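Local coordinates for penicillin-binding protein 1A (Mycobacterium tuberculosis, PDB 5CXW), which builds the mycobacterial cell wall by polymerising glycan strands and cross-linking their peptides, the latter through this penicillin-sensitive transpeptidase domain, at residues Gln40-Ala45 / Thr351-Lys357; Ala48-Leu53 / Asp346-Thr351. One frame throughout, in Å; residues are numbered along the deposited sequence.

Contact 1: residues Gln40-Ala45 / Thr351-Lys357; sequences QAQRAA and TMDGALK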
# COMPACT_ATOMS: atom_id res chain seq x y z
N GLN A 40 20.68 -2.46 -0.19
CA GLN A 40 20.34 -3.13 -1.44
C GLN A 40 18.92 -2.76 -1.85
O GLN A 40 18.68 -2.52 -3.07
CB GLN A 40 20.49 -4.65 -1.34
CG GLN A 40 20.15 -5.43 -2.60
CD GLN A 40 20.39 -6.92 -2.48
OE1 GLN A 40 21.39 -7.36 -1.89
NE2 GLN A 40 19.55 -7.70 -3.10
N ALA A 41 18.00 -2.72 -0.88
CA ALA A 41 16.59 -2.33 -1.19
C ALA A 41 16.50 -0.86 -1.55
O ALA A 41 15.85 -0.45 -2.53
CB ALA A 41 15.66 -2.68 -0.05
N GLN A 42 17.19 -0.06 -0.77
CA GLN A 42 17.20 1.40 -1.02
C GLN A 42 17.76 1.76 -2.35
O GLN A 42 17.17 2.57 -3.04
CB GLN A 42 17.95 2.14 0.09
CG GLN A 42 17.84 3.66 0.07
CD GLN A 42 16.43 4.15 0.33
OE1 GLN A 42 15.66 3.51 1.02
NE2 GLN A 42 16.12 5.33 -0.21
N ARG A 43 18.90 1.18 -2.72
CA ARG A 43 19.49 1.42 -4.04
C ARG A 43 18.54 0.98 -5.18
O ARG A 43 18.42 1.69 -6.22
CB ARG A 43 20.87 0.72 -4.17
CG ARG A 43 22.00 1.38 -3.31
CD ARG A 43 23.43 0.84 -3.55
NE ARG A 43 23.24 -0.40 -4.26
CZ ARG A 43 23.25 -1.65 -3.75
NH1 ARG A 43 22.88 -2.66 -4.58
NH2 ARG A 43 23.69 -1.89 -2.45
N ALA A 44 17.86 -0.14 -4.99
CA ALA A 44 16.92 -0.66 -6.02
C ALA A 44 15.76 0.32 -6.19
O ALA A 44 15.36 0.63 -7.35
CB ALA A 44 16.39 -2.05 -5.67
N ALA A 45 15.26 0.86 -5.09
CA ALA A 45 14.12 1.81 -5.18
C ALA A 45 14.55 3.09 -5.87
O ALA A 45 13.83 3.57 -6.76
CB ALA A 45 13.57 2.16 -3.79
N THR A 351 11.94 -2.45 -7.91
CA THR A 351 12.35 -2.31 -6.51
C THR A 351 12.34 -3.68 -5.84
O THR A 351 13.29 -4.06 -5.11
CB THR A 351 11.39 -1.36 -5.79
OG1 THR A 351 11.46 -0.03 -6.38
CG2 THR A 351 11.78 -1.26 -4.28
N MET A 352 11.25 -4.43 -6.07
CA MET A 352 11.11 -5.76 -5.44
C MET A 352 12.21 -6.72 -5.92
O MET A 352 12.89 -7.35 -5.10
CB MET A 352 9.73 -6.34 -5.65
CG MET A 352 8.65 -5.61 -4.82
SD MET A 352 8.72 -6.00 -3.07
CE MET A 352 7.81 -7.55 -2.97
N ASP A 353 12.39 -6.78 -7.22
CA ASP A 353 13.38 -7.68 -7.85
C ASP A 353 14.78 -7.34 -7.29
O ASP A 353 15.55 -8.22 -6.87
CB ASP A 353 13.38 -7.52 -9.38
CG ASP A 353 12.19 -8.22 -10.07
OD1 ASP A 353 11.58 -9.13 -9.44
OD2 ASP A 353 11.98 -7.93 -11.26
N GLY A 354 15.11 -6.05 -7.28
CA GLY A 354 16.38 -5.62 -6.74
C GLY A 354 16.59 -5.89 -5.26
O GLY A 354 17.69 -6.28 -4.84
N ALA A 355 15.57 -5.61 -4.45
CA ALA A 355 15.67 -5.75 -3.02
C ALA A 355 15.79 -7.20 -2.62
O ALA A 355 16.48 -7.50 -1.64
CB ALA A 355 14.45 -5.13 -2.34
N LEU A 356 15.17 -8.10 -3.38
CA LEU A 356 15.11 -9.52 -3.04
C LEU A 356 16.13 -10.39 -3.82
O LEU A 356 16.25 -11.60 -3.57
CB LEU A 356 13.72 -10.04 -3.34
CG LEU A 356 12.63 -9.37 -2.51
CD1 LEU A 356 11.29 -9.96 -2.86
CD2 LEU A 356 12.93 -9.62 -1.04
N LYS A 357 16.87 -9.75 -4.73
CA LYS A 357 17.90 -10.43 -5.51
C LYS A 357 18.86 -11.17 -4.56
O LYS A 357 19.31 -10.64 -3.58
CB LYS A 357 18.69 -9.44 -6.36
CG LYS A 357 19.62 -10.16 -7.31
CD LYS A 357 20.30 -9.16 -8.21
CE LYS A 357 21.08 -9.91 -9.24
NZ LYS A 357 21.80 -8.95 -10.13
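Ala-44 sets its CB against the backbone of Gly-354, 3.7 Å from CA of that glycine. Because Gly-354 has no side chain, the two helices come close here, with segment axes 7.7 Å apart. One turn along, CB of Ala-41 meets CB of Ala-355 at 3.6 Å. At the other end Thr-351 lies against Ala-45, its OG1 3.4 Å from CA of Ala-45 and its CG2 near CB. The hydroxyl itself is bonded back to Ile-347 O in its own helix. These are helix 39-53 and the last helix of the chain, 343-356; the axes of the two short segments run nearly antiparallel, 153° apart. They pack side by side on one face of the central antiparallel sheet of the transpeptidase fold, where Ala-45 and Thr-351 both rest on Val-64. Gln-40 supplies the polar part at the rim. Its chain is fully extended, with CG anti to the backbone N (chi1 180°), which carries the amide across to the backbone of Gly-354 and Lys-357. There NE2 of Gln-40 donates to Gly-354 O at 2.9 Å and to Lys-357 O at 3.0 Å. Both acceptors lie in the plane of the Gln-40 amide, and the two bonds fix its rotation.

Contact 2: residues Ala48-Leu53 / Asp346-Thr351; sequences AVAKYL and DIWKAT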
# COMPACT_ATOMS: atom_id res chain seq x y z
N ALA A 48 15.10 2.54 -9.58
CA ALA A 48 13.85 2.32 -10.28
C ALA A 48 13.13 3.65 -10.51
O ALA A 48 12.66 3.92 -11.64
CB ALA A 48 12.96 1.42 -9.49
N VAL A 49 13.07 4.48 -9.48
CA VAL A 49 12.42 5.78 -9.62
C VAL A 49 13.14 6.61 -10.69
O VAL A 49 12.48 7.20 -11.55
CB VAL A 49 12.33 6.58 -8.29
CG1 VAL A 49 11.84 8.02 -8.49
CG2 VAL A 49 11.43 5.88 -7.32
N ALA A 50 14.47 6.62 -10.66
CA ALA A 50 15.25 7.42 -11.60
C ALA A 50 14.99 6.94 -13.03
O ALA A 50 14.67 7.74 -13.92
CB ALA A 50 16.70 7.36 -11.23
N LYS A 51 15.00 5.61 -13.20
CA LYS A 51 14.82 5.00 -14.48
C LYS A 51 13.46 5.34 -15.07
O LYS A 51 13.37 5.80 -16.20
CB LYS A 51 14.97 3.48 -14.37
CG LYS A 51 14.58 2.73 -15.62
CD LYS A 51 15.05 1.28 -15.58
CE LYS A 51 14.67 0.60 -16.86
NZ LYS A 51 14.95 -0.85 -16.70
N TYR A 52 12.40 5.09 -14.31
CA TYR A 52 11.05 5.21 -14.83
C TYR A 52 10.49 6.64 -14.88
O TYR A 52 9.57 6.89 -15.65
CB TYR A 52 10.13 4.21 -14.14
CG TYR A 52 10.52 2.82 -14.55
CD1 TYR A 52 10.32 2.38 -15.84
CD2 TYR A 52 11.15 1.93 -13.66
CE1 TYR A 52 10.75 1.13 -16.26
CE2 TYR A 52 11.54 0.69 -14.07
CZ TYR A 52 11.35 0.28 -15.36
OH TYR A 52 11.75 -0.95 -15.81
N LEU A 53 11.06 7.57 -14.13
CA LEU A 53 10.67 9.00 -14.25
C LEU A 53 11.59 9.77 -15.20
O LEU A 53 11.34 10.95 -15.47
CB LEU A 53 10.67 9.69 -12.89
CG LEU A 53 9.28 9.68 -12.23
CD1 LEU A 53 8.65 8.31 -12.14
CD2 LEU A 53 9.39 10.37 -10.88
N ASP A 346 6.07 -0.71 -12.91
CA ASP A 346 7.46 -0.79 -13.35
C ASP A 346 8.41 -0.55 -12.16
O ASP A 346 9.37 -1.33 -11.93
CB ASP A 346 7.77 0.27 -14.44
CG ASP A 346 7.03 0.04 -15.73
OD1 ASP A 346 6.79 -1.12 -16.16
OD2 ASP A 346 6.73 1.06 -16.39
N ILE A 347 8.12 0.49 -11.36
CA ILE A 347 8.94 0.83 -10.23
C ILE A 347 8.85 -0.25 -9.14
O ILE A 347 9.86 -0.63 -8.55
CB ILE A 347 8.55 2.24 -9.68
CG1 ILE A 347 8.85 3.34 -10.71
CG2 ILE A 347 9.18 2.50 -8.31
CD1 ILE A 347 8.18 4.71 -10.43
N TRP A 348 7.65 -0.68 -8.85
CA TRP A 348 7.38 -1.72 -7.82
C TRP A 348 8.18 -3.00 -8.17
O TRP A 348 8.90 -3.56 -7.34
CB TRP A 348 5.88 -2.02 -7.77
CG TRP A 348 5.57 -3.17 -6.85
CD1 TRP A 348 5.47 -3.13 -5.48
CD2 TRP A 348 5.34 -4.55 -7.22
NE1 TRP A 348 5.20 -4.41 -4.99
CE2 TRP A 348 5.10 -5.28 -6.03
CE3 TRP A 348 5.26 -5.21 -8.44
CZ2 TRP A 348 4.81 -6.67 -6.03
CZ3 TRP A 348 5.00 -6.62 -8.44
CH2 TRP A 348 4.80 -7.31 -7.25
N LYS A 349 8.02 -3.46 -9.41
CA LYS A 349 8.69 -4.70 -9.84
C LYS A 349 10.21 -4.57 -9.72
O LYS A 349 10.91 -5.49 -9.25
CB LYS A 349 8.29 -5.06 -11.29
CG LYS A 349 9.24 -6.12 -11.90
CD LYS A 349 8.71 -6.71 -13.19
CE LYS A 349 9.82 -7.44 -13.91
NZ LYS A 349 10.24 -8.68 -13.18
N ALA A 350 10.74 -3.45 -10.20
CA ALA A 350 12.18 -3.22 -10.18
C ALA A 350 12.70 -3.11 -8.77
O ALA A 350 13.77 -3.67 -8.43
CB ALA A 350 12.52 -1.99 -10.96
N THR A 351 11.94 -2.45 -7.91
CA THR A 351 12.35 -2.31 -6.51
C THR A 351 12.34 -3.68 -5.84
O THR A 351 13.29 -4.06 -5.11
CB THR A 351 11.39 -1.36 -5.79
OG1 THR A 351 11.46 -0.03 -6.38
CG2 THR A 351 11.78 -1.26 -4.28
O HOH W 1 10.16 -3.17 -13.89
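Asp-346 lays its CB over the ring of Tyr-52, 3.5 Å from the ring centroid and nearly on the ring normal. This is a CH-pi contact. The carboxylate plane is turned 27° from the ring, and OD1 is hydrogen-bonded to His-280. CG of Lys-51 lies over the opposite face, so the ring is held between two aliphatic groups. A water donates to Asp-346 O and makes a weak, 3.3 Å bond with Tyr-52 OH. Next, Ile-347 fits as a knob into the hole formed by Ala-48, Val-49, Tyr-52 and Leu-53. Its branches divide the work. CG1 of Ile-347 lies 3.8 Å from Tyr-52 CB, and its CD1 reaches CD1 of Leu-53. CG2, anti to the backbone N, meets Ala-48 CB and Val-49 CG2. The same side chain touches Val-64, Val-319 and Val-321 of the central sheet. It therefore joins both helices to the strands of this beta-lactamase-clan domain. Ala-350 packs its CB on that of Ala-48, 3.7 Å away, and also lies at the edge of the Tyr-52 ring. Last comes Thr-351. OG1 of Thr-351 lies 3.7 Å from Ala-48 CB and donates to Ile-347 O at 2.8 Å from above the carbonyl plane. The backbone N of Thr-351 reaches that oxygen from the opposite face. No direct hydrogen bond crosses between the segments, so they are held by apolar and CH-pi contacts, with one weak water link beside them.

Both contacts pair helix 39-53 with helix 343-356, and their centres lie 10 Å apart. Along the chain, contact 2 is nested within the loop closed by contact 1. Thr-351 belongs to both. Each is partly buried and has an inner side on the sheet, where strand 60-67 is touched from both contacts. The helices are closer in contact 1, with small residues between them. In contact 2 the segment axes are 9.1 Å apart, and larger side chains, isoleucine and tyrosine, fill the wider interval. The chemistry differs too. Direct hydrogen bonds cross at the rim of contact 1 but not in contact 2. Both lie away from the penicillin site.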